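Local coordinates for protein DNA polymerase (Pyrobaculum calidifontis, PDB 5MDN) that probably catalyses template-directed DNA synthesis, adding deoxyribonucleotides from their triphosphates to a growing strand with release of diphosphate, as a family B DNA polymerase, at residues F350-S356 with E502-A506; E157-P161 with E496-L500. One frame throughout, in Å; residues are numbered along the deposited sequence.

Interaction 1. Residues F350-S356 with E502-A506; sequences FLIQLSS and ERQRA
Gln353 reaches across from helix 326-356, and its side chain crosses that of Arg503 on helix 495-512 at about a right angle. Gln353 CB meets the methyl CB of Ala506 at 3.9 Å. Gln353 CG then sits 3.6 Å from the backbone N of Arg503, and Gln353 CD packs 3.8 Å from CB of the same arginine. A bend at chi2 (-58°) turns the amide toward Arg503 NE, its plane steeply inclined to the guanidinium. At the tip, Gln353 OE1 accepts a weak, bent hydrogen bond of 3.1 Å from Arg503 NE, coming obliquely to the guanidinium. Beyond it Arg503 NH2 comes close to the hydroxyl of Ser356, whose OG already donates to Gln353 O at 2.9 Å, back within its own helix. The axes of the two segments cross at -52° and approach to 8.4 Å, with the small Ala506 turned toward the other helix where they meet. Helix 495-512 pairs with helix 468-486 in the helical hairpin expected for the fingers of a family B polymerase, and Arg503 also touches Val483 of that partner. The other flank of the crossing is built on Phe350. The extended chain of Arg505 lays its guanidinium over one ring face, planes 29° apart, and the cation-pi contact puts Arg505 CZ 4.2 Å from the Phe350 centroid. The Glu502 carboxylate comes instead to the ring edge, near its plane, with OE1 beside CB and CD1. Cation over the face and anion at the edge probably both suit the ring's charge distribution. Phe350 CE1 also packs on Ala506 CB, 4.1 Å away, while Leu354 CD1 brushes that methyl and Leu354 also touches Val365, in the helix that carries the magnesium ligand Asp363.

Interaction 2. Residues E157-P161 with E496-L500; sequences EGFPP and EYRLL
Phe159 inserts its ring against one side of helix 495-512, meeting Glu496, Leu499 and Leu500, one turn of residues along the helix. The helix belongs to the hairpin expected for the fingers of a family B polymerase. Phe159 lies in the loop that leads from strand 144-155 of the N-terminal five-stranded sheet to strand 165-172 of the exonuclease sheet. Glu496 opens the helical surface: its CB lies 4.0 Å from Phe159 CZ, and its carbonyl O is 3.7 Å from Phe159 CE1, in van der Waals contact. The carboxylate leads away from the ring and stands nearly perpendicular to it, so that the glutamate side chain touches through its aliphatic CB and CG. Arg498, two residues on, forms a salt bridge with Asp493 in the approach to the same helix. On the helix side Leu499 carries most of the contact. With CG anti to the carbonyl carbon (chi1 -76°), its two methyls divide between the two loop residues. Leu499 CB lies in the ring plane at the edge, 3.7 Å from Phe159 CE1, while Leu499 CD1 approaches Phe159 CD1 obliquely. Leu500 follows with a looser touch, its CG 4.4 Å from Phe159 CE1. The loop has further partners: Phe159 O accepts a hydrogen bond from Trp130 NE1, and Pro160 and Pro161 touch Trp4. The contact is a small apolar patch near the surface. At its far end the proline ring and the leucine branch slide past each other in opposite directions, Pro160 CD lying 3.8 Å from Leu499 CD2.

From the N terminus, the chain first passes loop 157-161, between the N-terminal sheet and the exonuclease sheet, then the end of helix 326-356. Next comes helix 495-512, where residues 496-500 close the long loop of interaction 2 and residues 502-506 close the shorter one of interaction 1. The segments alternate, so the two closures cross instead of nesting. Both land on the same helix, about a turn or two apart, their centres about 10 Å from each other. They also touch directly, Gln353 NE2 packing 4.0 Å from Pro160 CG. The putative fingers hairpin is thereby tied to the inter-sheet loop and to helix 326-356.

Interaction 1. Residues F350-S356 with E502-A506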
loop_
_atom_site.group_PDB
_atom_site.type_symbol
_atom_site.label_atom_id
_atom_site.label_comp_id
_atom_site.label_asym_id
_atom_site.label_seq_id
_atom_site.Cartn_x
_atom_site.Cartn_y
_atom_site.Cartn_z
ATOM N N PHE A 350 -0.492 -11.287 -7.724
ATOM C CA PHE A 350 -0.875 -9.964 -8.208
ATOM C C PHE A 350 0.290 -8.984 -8.117
ATOM O O PHE A 350 0.549 -8.219 -9.055
ATOM C CB PHE A 350 -2.075 -9.446 -7.418
ATOM C CG PHE A 350 -2.447 -8.028 -7.742
ATOM C CD1 PHE A 350 -2.964 -7.698 -8.985
ATOM C CD2 PHE A 350 -2.284 -7.027 -6.800
ATOM C CE1 PHE A 350 -3.306 -6.389 -9.285
ATOM C CE2 PHE A 350 -2.623 -5.719 -7.093
ATOM C CZ PHE A 350 -3.135 -5.398 -8.336
ATOM N N LEU A 351 0.995 -8.983 -6.981
ATOM C CA LEU A 351 2.089 -8.038 -6.781
ATOM C C LEU A 351 3.207 -8.250 -7.796
ATOM O O LEU A 351 3.858 -7.288 -8.219
ATOM C CB LEU A 351 2.626 -8.159 -5.355
ATOM C CG LEU A 351 1.719 -7.593 -4.263
ATOM C CD1 LEU A 351 2.140 -8.098 -2.892
ATOM C CD2 LEU A 351 1.717 -6.074 -4.304
ATOM N N ILE A 352 3.454 -9.504 -8.187
ATOM C CA ILE A 352 4.477 -9.779 -9.194
ATOM C C ILE A 352 4.105 -9.129 -10.521
ATOM O O ILE A 352 4.955 -8.536 -11.198
ATOM C CB ILE A 352 4.690 -11.297 -9.338
ATOM C CG1 ILE A 352 5.353 -11.861 -8.080
ATOM C CG2 ILE A 352 5.522 -11.612 -10.571
ATOM C CD1 ILE A 352 5.531 -13.362 -8.098
ATOM N N GLN A 353 2.830 -9.217 -10.908
ATOM C CA GLN A 353 2.394 -8.579 -12.145
ATOM C C GLN A 353 2.371 -7.063 -12.000
ATOM O O GLN A 353 2.753 -6.339 -12.928
ATOM C CB GLN A 353 1.019 -9.104 -12.553
ATOM C CG GLN A 353 0.981 -10.601 -12.814
ATOM C CD GLN A 353 1.947 -11.023 -13.901
ATOM O OE1 GLN A 353 2.096 -10.341 -14.915
ATOM N NE2 GLN A 353 2.609 -12.157 -13.697
ATOM N N LEU A 354 1.929 -6.565 -10.844
ATOM C CA LEU A 354 1.979 -5.131 -10.587
ATOM C C LEU A 354 3.410 -4.612 -10.541
ATOM O O LEU A 354 3.621 -3.399 -10.637
ATOM C CB LEU A 354 1.256 -4.805 -9.276
ATOM C CG LEU A 354 0.927 -3.332 -9.017
ATOM C CD1 LEU A 354 0.019 -2.791 -10.112
ATOM C CD2 LEU A 354 0.293 -3.142 -7.647
ATOM N N SER A 355 4.395 -5.500 -10.369
ATOM C CA SER A 355 5.797 -5.100 -10.425
ATOM C C SER A 355 6.299 -5.005 -11.863
ATOM O O SER A 355 7.085 -4.109 -12.188
ATOM C CB SER A 355 6.654 -6.078 -9.622
ATOM O OG SER A 355 8.031 -5.787 -9.779
ATOM N N SER A 356 5.867 -5.926 -12.731
ATOM C CA SER A 356 6.291 -5.878 -14.127
ATOM C C SER A 356 5.591 -4.748 -14.868
ATOM O O SER A 356 6.190 -4.097 -15.735
ATOM C CB SER A 356 6.028 -7.222 -14.807
ATOM O OG SER A 356 4.649 -7.545 -14.790
ATOM N N GLU A 502 -4.382 -12.158 -13.460
ATOM C CA GLU A 502 -3.694 -11.226 -12.572
ATOM C C GLU A 502 -2.986 -10.134 -13.366
ATOM O O GLU A 502 -3.073 -8.948 -13.025
ATOM C CB GLU A 502 -2.705 -11.980 -11.684
ATOM C CG GLU A 502 -3.348 -12.896 -10.648
ATOM C CD GLU A 502 -4.020 -12.141 -9.511
ATOM O OE1 GLU A 502 -3.973 -10.893 -9.500
ATOM O OE2 GLU A 502 -4.593 -12.802 -8.619
ATOM N N ARG A 503 -2.262 -10.521 -14.419
ATOM C CA ARG A 503 -1.620 -9.537 -15.285
ATOM C C ARG A 503 -2.644 -8.593 -15.900
ATOM O O ARG A 503 -2.403 -7.384 -16.005
ATOM C CB ARG A 503 -0.816 -10.247 -16.374
ATOM C CG ARG A 503 -0.529 -9.390 -17.597
ATOM C CD ARG A 503 0.654 -9.913 -18.392
ATOM N NE ARG A 503 1.922 -9.414 -17.869
ATOM C CZ ARG A 503 2.452 -8.241 -18.198
ATOM N NH1 ARG A 503 1.823 -7.443 -19.050
ATOM N NH2 ARG A 503 3.611 -7.863 -17.676
ATOM N N GLN A 504 -3.795 -9.127 -16.317
ATOM C CA GLN A 504 -4.848 -8.280 -16.870
ATOM C C GLN A 504 -5.333 -7.259 -15.847
ATOM O O GLN A 504 -5.527 -6.083 -16.180
ATOM C CB GLN A 504 -6.007 -9.146 -17.366
ATOM C CG GLN A 504 -7.277 -8.380 -17.727
ATOM C CD GLN A 504 -8.228 -8.229 -16.554
ATOM O OE1 GLN A 504 -8.980 -7.258 -16.469
ATOM N NE2 GLN A 504 -8.197 -9.193 -15.641
ATOM N N ARG A 505 -5.542 -7.685 -14.599
ATOM C CA ARG A 505 -6.023 -6.753 -13.584
ATOM C C ARG A 505 -4.955 -5.724 -13.229
ATOM O O ARG A 505 -5.271 -4.552 -12.988
ATOM C CB ARG A 505 -6.476 -7.505 -12.331
ATOM C CG ARG A 505 -6.886 -6.569 -11.201
ATOM C CD ARG A 505 -7.701 -7.258 -10.123
ATOM N NE ARG A 505 -7.777 -6.434 -8.918
ATOM C CZ ARG A 505 -7.037 -6.617 -7.828
ATOM N NH1 ARG A 505 -6.160 -7.610 -7.774
ATOM N NH2 ARG A 505 -7.183 -5.809 -6.786
ATOM N N ALA A 506 -3.685 -6.141 -13.191
ATOM C CA ALA A 506 -2.612 -5.215 -12.844
ATOM C C ALA A 506 -2.547 -4.052 -13.825
ATOM O O ALA A 506 -2.306 -2.906 -13.427
ATOM C CB ALA A 506 -1.274 -5.951 -12.798
#

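Interaction 2. Residues E157-P161 with E496-L500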
loop_
_atom_site.group_PDB
_atom_site.type_symbol
_atom_site.label_atom_id
_atom_site.label_comp_id
_atom_site.label_asym_id
_atom_site.label_seq_id
_atom_site.Cartn_x
_atom_site.Cartn_y
_atom_site.Cartn_z
ATOM N N GLU A 157 7.344 -12.494 -23.529
ATOM C CA GLU A 157 6.175 -12.980 -22.813
ATOM C C GLU A 157 6.469 -14.363 -22.252
ATOM O O GLU A 157 6.952 -15.247 -22.967
ATOM C CB GLU A 157 4.958 -13.014 -23.737
ATOM C CG GLU A 157 4.417 -11.639 -24.112
ATOM C CD GLU A 157 3.826 -10.898 -22.922
ATOM O OE1 GLU A 157 4.598 -10.288 -22.149
ATOM O OE2 GLU A 157 2.588 -10.932 -22.754
ATOM N N GLY A 158 6.180 -14.553 -20.970
ATOM C CA GLY A 158 6.509 -15.802 -20.314
ATOM C C GLY A 158 6.096 -15.816 -18.859
ATOM O O GLY A 158 6.091 -14.776 -18.194
ATOM N N PHE A 159 5.746 -16.985 -18.359
ATOM C CA PHE A 159 5.209 -17.079 -17.015
ATOM C C PHE A 159 6.326 -17.050 -15.976
ATOM O O PHE A 159 7.468 -17.417 -16.268
ATOM C CB PHE A 159 4.372 -18.345 -16.861
ATOM C CG PHE A 159 3.099 -18.323 -17.660
ATOM C CD1 PHE A 159 1.936 -17.771 -17.134
ATOM C CD2 PHE A 159 3.072 -18.835 -18.943
ATOM C CE1 PHE A 159 0.771 -17.742 -17.881
ATOM C CE2 PHE A 159 1.918 -18.811 -19.693
ATOM C CZ PHE A 159 0.764 -18.266 -19.165
ATOM N N PRO A 160 6.020 -16.597 -14.763
ATOM C CA PRO A 160 7.044 -16.527 -13.730
ATOM C C PRO A 160 7.596 -17.908 -13.417
ATOM O O PRO A 160 6.870 -18.915 -13.492
ATOM C CB PRO A 160 6.294 -15.940 -12.528
ATOM C CG PRO A 160 5.138 -15.204 -13.133
ATOM C CD PRO A 160 4.742 -16.010 -14.321
ATOM N N PRO A 161 8.872 -17.992 -13.066
ATOM C CA PRO A 161 9.443 -19.272 -12.656
ATOM C C PRO A 161 9.011 -19.616 -11.244
ATOM O O PRO A 161 8.479 -18.756 -10.524
ATOM C CB PRO A 161 10.956 -19.017 -12.734
ATOM C CG PRO A 161 11.096 -17.562 -12.457
ATOM C CD PRO A 161 9.848 -16.892 -12.985
ATOM N N GLU A 496 -2.412 -21.310 -15.887
ATOM C CA GLU A 496 -2.076 -20.356 -16.937
ATOM C C GLU A 496 -3.149 -19.284 -17.104
ATOM O O GLU A 496 -2.839 -18.161 -17.516
ATOM C CB GLU A 496 -1.859 -21.100 -18.256
ATOM C CG GLU A 496 -0.682 -22.065 -18.244
ATOM C CD GLU A 496 -1.062 -23.455 -17.761
ATOM O OE1 GLU A 496 -2.214 -23.639 -17.318
ATOM O OE2 GLU A 496 -0.205 -24.362 -17.822
ATOM N N TYR A 497 -4.410 -19.607 -16.798
ATOM C CA TYR A 497 -5.470 -18.606 -16.894
ATOM C C TYR A 497 -5.399 -17.613 -15.741
ATOM O O TYR A 497 -5.541 -16.402 -15.947
ATOM C CB TYR A 497 -6.841 -19.290 -16.930
ATOM C CG TYR A 497 -8.009 -18.340 -17.117
ATOM C CD1 TYR A 497 -8.644 -17.755 -16.027
ATOM C CD2 TYR A 497 -8.480 -18.034 -18.388
ATOM C CE1 TYR A 497 -9.709 -16.888 -16.198
ATOM C CE2 TYR A 497 -9.546 -17.167 -18.568
ATOM C CZ TYR A 497 -10.156 -16.599 -17.472
ATOM O OH TYR A 497 -11.215 -15.738 -17.650
ATOM N N ARG A 498 -5.189 -18.109 -14.519
ATOM C CA ARG A 498 -5.166 -17.236 -13.349
ATOM C C ARG A 498 -3.995 -16.264 -13.411
ATOM O O ARG A 498 -4.112 -15.109 -12.983
ATOM C CB ARG A 498 -5.116 -18.080 -12.077
ATOM C CG ARG A 498 -6.402 -18.851 -11.830
ATOM C CD ARG A 498 -6.337 -19.695 -10.570
ATOM N NE ARG A 498 -6.924 -21.016 -10.783
ATOM C CZ ARG A 498 -6.225 -22.131 -10.967
ATOM N NH1 ARG A 498 -4.900 -22.099 -10.961
ATOM N NH2 ARG A 498 -6.856 -23.282 -11.153
ATOM N N LEU A 499 -2.853 -16.719 -13.930
ATOM C CA LEU A 499 -1.705 -15.832 -14.076
ATOM C C LEU A 499 -2.009 -14.706 -15.055
ATOM O O LEU A 499 -1.668 -13.545 -14.803
ATOM C CB LEU A 499 -0.485 -16.628 -14.535
ATOM C CG LEU A 499 0.210 -17.475 -13.471
ATOM C CD1 LEU A 499 0.752 -18.730 -14.107
ATOM C CD2 LEU A 499 1.332 -16.688 -12.819
ATOM N N LEU A 500 -2.646 -15.035 -16.182
ATOM C CA LEU A 500 -3.029 -14.016 -17.153
ATOM C C LEU A 500 -4.108 -13.086 -16.609
ATOM O O LEU A 500 -4.135 -11.900 -16.958
ATOM C CB LEU A 500 -3.512 -14.685 -18.439
ATOM C CG LEU A 500 -2.423 -15.182 -19.392
ATOM C CD1 LEU A 500 -3.030 -15.993 -20.528
ATOM C CD2 LEU A 500 -1.596 -14.024 -19.934
#